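Local coordinates for protein S.cerevisiae chromosome XVI reading frame ORF YPL253c (Saccharomyces cerevisiae, PDB 2O0A) that recruits the minus end-directed motor Kar3 to microtubules and modulates their interaction through a kinesin-like motor homology domain that lacks a nucleotide-binding site, at residues G24-Y29 against S264-N269. Numbering follows the deposited sequence.
Sequences GTMRCY and SFFLLN. With EDO (1,2-ethanediol), chain B.
Tyr29 and Phe265 lay their rings almost flat on one another in an offset stack, planes 8° apart, with Phe265 CZ above one face of the tyrosine, 3.3 Å from Tyr29 CD2. Different first torsions bring them together: CG is anti to the carbonyl carbon in Tyr29 (chi1 -73°) but anti to the backbone N in Phe265 (chi1 -173°). An alanine in place of Tyr29 would remove the ring that Phe265 stacks on and is likely to loosen the packing on that face of the sheet. Beside the stack, Arg27 is extended from CG to NE, its CD 3.8 Å from Phe265 CD1. A water accepts from Arg27 N and NH1 and donates to Ser264 O at 2.7 Å, tying the backbones of the two segments together, while NH2 reaches Glu21 and Asn17 on helix 4-23.

On the face that carries Cys28 and Phe266, the chain of Met26, bent at chi2 and chi3, brings SD to the edge of the Phe266 ring, 3.8 Å from CE2, a Met-aromatic contact. Further along, Cys28 SG meets Leu268 CD1.

Between the two faces the backbones pair in parallel: Phe266 N donates to Arg27 O from above the carbonyl plane, Tyr29 N to Phe266 O in the plane of that second carbonyl, and Leu268 N to Tyr29 O at 2.8 Å, nearly along the C=O axis. Asn95 grips Phe265 N and Ser264 OG.

These are neighbouring strands of the central sheet of the kinesin-like fold; strand 94-99 flanks 265-270 and strand 63-66 flanks 27-32. Helix 72-89 packs against the Arg27 and Phe265 face, helix 276-289 against Met26, Cys28, Phe266 and Leu268.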
ATOM      1  N   GLY A  24      -1.187   5.497 -18.242  1.00 23.79           N
ATOM      2  CA  GLY A  24      -0.109   6.002 -17.377  1.00 23.62           C
ATOM      3  C   GLY A  24      -0.650   6.612 -16.097  1.00 23.44           C
ATOM      4  O   GLY A  24      -0.054   7.541 -15.535  1.00 23.97           O
ATOM      5  N   THR A  25      -1.772   6.059 -15.637  1.00 23.52           N
ATOM      6  CA  THR A  25      -2.517   6.569 -14.496  1.00 23.69           C
ATOM      7  C   THR A  25      -1.830   6.183 -13.187  1.00 22.29           C
ATOM      8  O   THR A  25      -1.304   5.074 -13.066  1.00 22.49           O
ATOM      9  CB  THR A  25      -3.955   5.986 -14.474  1.00 24.34           C
ATOM     10  OG1 THR A  25      -4.501   5.977 -15.803  1.00 27.71           O
ATOM     11  CG2 THR A  25      -4.844   6.824 -13.582  1.00 26.97           C
ATOM     12  N   MET A  26      -1.843   7.101 -12.225  1.00 20.87           N
ATOM     13  CA  MET A  26      -1.333   6.811 -10.886  1.00 19.66           C
ATOM     14  C   MET A  26      -2.422   6.076 -10.103  1.00 19.10           C
ATOM     15  O   MET A  26      -3.525   6.604  -9.908  1.00 20.12           O
ATOM     16  CB  MET A  26      -0.915   8.098 -10.164  1.00 19.73           C
ATOM     17  CG  MET A  26      -0.485   7.882  -8.723  1.00 19.79           C
ATOM     18  SD  MET A  26       0.923   6.759  -8.599  1.00 21.35           S
ATOM     19  CE  MET A  26       2.224   7.788  -9.246  1.00 22.72           C
ATOM     20  N   ARG A  27      -2.111   4.854  -9.664  1.00 17.50           N
ATOM     21  CA  ARG A  27      -3.093   4.004  -8.992  1.00 16.70           C
ATOM     22  C   ARG A  27      -3.488   4.573  -7.639  1.00 16.07           C
ATOM     23  O   ARG A  27      -2.634   4.878  -6.800  1.00 16.28           O
ATOM     24  CB  ARG A  27      -2.528   2.593  -8.808  1.00 16.11           C
ATOM     25  CG  ARG A  27      -2.535   1.768 -10.058  1.00 15.20           C
ATOM     26  CD  ARG A  27      -1.722   0.492  -9.879  1.00 14.26           C
ATOM     27  NE  ARG A  27      -1.754  -0.299 -11.105  1.00 14.35           N
ATOM     28  CZ  ARG A  27      -0.964  -0.088 -12.154  1.00 14.43           C
ATOM     29  NH1 ARG A  27      -0.085   0.907 -12.152  1.00 17.31           N
ATOM     30  NH2 ARG A  27      -1.064  -0.866 -13.219  1.00 17.95           N
ATOM     31  N   CYS A  28      -4.799   4.730  -7.447  1.00 15.53           N
ATOM     32  CA  CYS A  28      -5.362   5.228  -6.190  1.00 15.82           C
ATOM     33  C   CYS A  28      -6.712   4.560  -5.963  1.00 14.93           C
ATOM     34  O   CYS A  28      -7.659   4.722  -6.743  1.00 15.68           O
ATOM     35  CB  CYS A  28      -5.475   6.746  -6.211  1.00 15.93           C
ATOM     36  SG  CYS A  28      -5.953   7.469  -4.634  1.00 18.38           S
ATOM     37  N   TYR A  29      -6.769   3.750  -4.910  1.00 14.68           N
ATOM     38  CA  TYR A  29      -7.931   2.944  -4.603  1.00 13.65           C
ATOM     39  C   TYR A  29      -8.485   3.343  -3.262  1.00 14.49           C
ATOM     40  O   TYR A  29      -7.715   3.646  -2.364  1.00 14.11           O
ATOM     41  CB  TYR A  29      -7.507   1.477  -4.543  1.00 13.74           C
ATOM     42  CG  TYR A  29      -7.221   0.894  -5.913  1.00 12.79           C
ATOM     43  CD1 TYR A  29      -8.131   0.026  -6.494  1.00 14.75           C
ATOM     44  CD2 TYR A  29      -6.042   1.208  -6.621  1.00 13.55           C
ATOM     45  CE1 TYR A  29      -7.892  -0.529  -7.750  1.00 14.24           C
ATOM     46  CE2 TYR A  29      -5.796   0.657  -7.880  1.00 13.74           C
ATOM     47  CZ  TYR A  29      -6.722  -0.201  -8.426  1.00 14.00           C
ATOM     48  OH  TYR A  29      -6.495  -0.758  -9.669  1.00 14.86           O
ATOM     49  N   SER A 264       3.843   2.558  -8.244  1.00 15.34           N
ATOM     50  CA  SER A 264       3.059   2.879  -7.037  1.00 14.13           C
ATOM     51  C   SER A 264       1.608   2.410  -7.057  1.00 13.73           C
ATOM     52  O   SER A 264       0.950   2.313  -8.096  1.00 14.34           O
ATOM     53  CB  SER A 264       3.059   4.396  -6.757  1.00 13.56           C
ATOM     54  OG  SER A 264       4.361   4.912  -6.547  1.00 15.30           O
ATOM     55  N   PHE A 265       1.101   2.150  -5.858  1.00 12.62           N
ATOM     56  CA  PHE A 265      -0.304   1.822  -5.670  1.00 11.71           C
ATOM     57  C   PHE A 265      -0.713   2.504  -4.376  1.00 11.87           C
ATOM     58  O   PHE A 265      -0.280   2.089  -3.293  1.00 11.94           O
ATOM     59  CB  PHE A 265      -0.429   0.293  -5.541  1.00 11.89           C
ATOM     60  CG  PHE A 265      -1.848  -0.251  -5.498  1.00 12.52           C
ATOM     61  CD1 PHE A 265      -2.273  -1.156  -6.480  1.00 10.84           C
ATOM     62  CD2 PHE A 265      -2.725   0.042  -4.433  1.00 10.74           C
ATOM     63  CE1 PHE A 265      -3.553  -1.735  -6.441  1.00 12.72           C
ATOM     64  CE2 PHE A 265      -4.013  -0.521  -4.399  1.00 12.54           C
ATOM     65  CZ  PHE A 265      -4.423  -1.417  -5.404  1.00 10.91           C
ATOM     66  N   PHE A 266      -1.541   3.549  -4.469  1.00 12.09           N
ATOM     67  CA  PHE A 266      -2.025   4.217  -3.255  1.00 13.15           C
ATOM     68  C   PHE A 266      -3.331   3.588  -2.815  1.00 12.44           C
ATOM     69  O   PHE A 266      -4.237   3.386  -3.621  1.00 13.08           O
ATOM     70  CB  PHE A 266      -2.215   5.718  -3.505  1.00 13.17           C
ATOM     71  CG  PHE A 266      -0.923   6.483  -3.595  1.00 13.44           C
ATOM     72  CD1 PHE A 266      -0.403   7.125  -2.469  1.00 14.63           C
ATOM     73  CD2 PHE A 266      -0.203   6.540  -4.797  1.00 15.02           C
ATOM     74  CE1 PHE A 266       0.807   7.842  -2.558  1.00 15.09           C
ATOM     75  CE2 PHE A 266       1.010   7.254  -4.877  1.00 15.60           C
ATOM     76  CZ  PHE A 266       1.503   7.899  -3.763  1.00 15.71           C
ATOM     77  N   LEU A 267      -3.419   3.302  -1.520  1.00 12.10           N
ATOM     78  CA  LEU A 267      -4.592   2.703  -0.921  1.00 12.14           C
ATOM     79  C   LEU A 267      -5.086   3.634   0.188  1.00 12.38           C
ATOM     80  O   LEU A 267      -4.355   3.904   1.143  1.00 13.08           O
ATOM     81  CB  LEU A 267      -4.253   1.315  -0.349  1.00 11.19           C
ATOM     82  CG  LEU A 267      -5.444   0.583   0.269  1.00 11.74           C
ATOM     83  CD1 LEU A 267      -6.546   0.295  -0.761  1.00 14.18           C
ATOM     84  CD2 LEU A 267      -4.994  -0.724   0.966  1.00 13.32           C
ATOM     85  N   LEU A 268      -6.300   4.150   0.031  1.00 13.28           N
ATOM     86  CA  LEU A 268      -6.860   5.060   1.031  1.00 13.81           C
ATOM     87  C   LEU A 268      -7.928   4.330   1.813  1.00 13.77           C
ATOM     88  O   LEU A 268      -8.948   3.935   1.266  1.00 14.50           O
ATOM     89  CB  LEU A 268      -7.391   6.345   0.380  1.00 14.64           C
ATOM     90  CG  LEU A 268      -6.260   7.371   0.163  1.00 18.53           C
ATOM     91  CD1 LEU A 268      -5.226   6.905  -0.863  1.00 20.83           C
ATOM     92  CD2 LEU A 268      -6.824   8.697  -0.273  1.00 20.75           C
ATOM     93  N   ASN A 269      -7.662   4.120   3.094  1.00 14.71           N
ATOM     94  CA  ASN A 269      -8.579   3.370   3.950  1.00 14.79           C
ATOM     95  C   ASN A 269      -9.509   4.338   4.651  1.00 15.55           C
ATOM     96  O   ASN A 269      -9.084   5.074   5.546  1.00 16.26           O
ATOM     97  CB  ASN A 269      -7.805   2.516   4.962  1.00 14.21           C
ATOM     98  CG  ASN A 269      -6.950   1.467   4.288  1.00 14.81           C
ATOM     99  OD1 ASN A 269      -7.446   0.411   3.869  1.00 16.63           O
ATOM    100  ND2 ASN A 269      -5.644   1.745   4.175  1.00 14.82           N
TER
HETATM  101  C1  EDO B 700     -10.578  -0.437   5.080  1.00 30.74           C
HETATM  102  O1  EDO B 700      -9.397  -1.052   5.591  1.00 33.11           O
HETATM  103  C2  EDO B 700     -11.092   0.575   6.110  1.00 30.91           C
HETATM  104  O2  EDO B 700     -10.599   0.206   7.412  1.00 27.06           O
HETATM  105  O   HOH W   1       0.344   3.371 -10.489  1.00 17.77           O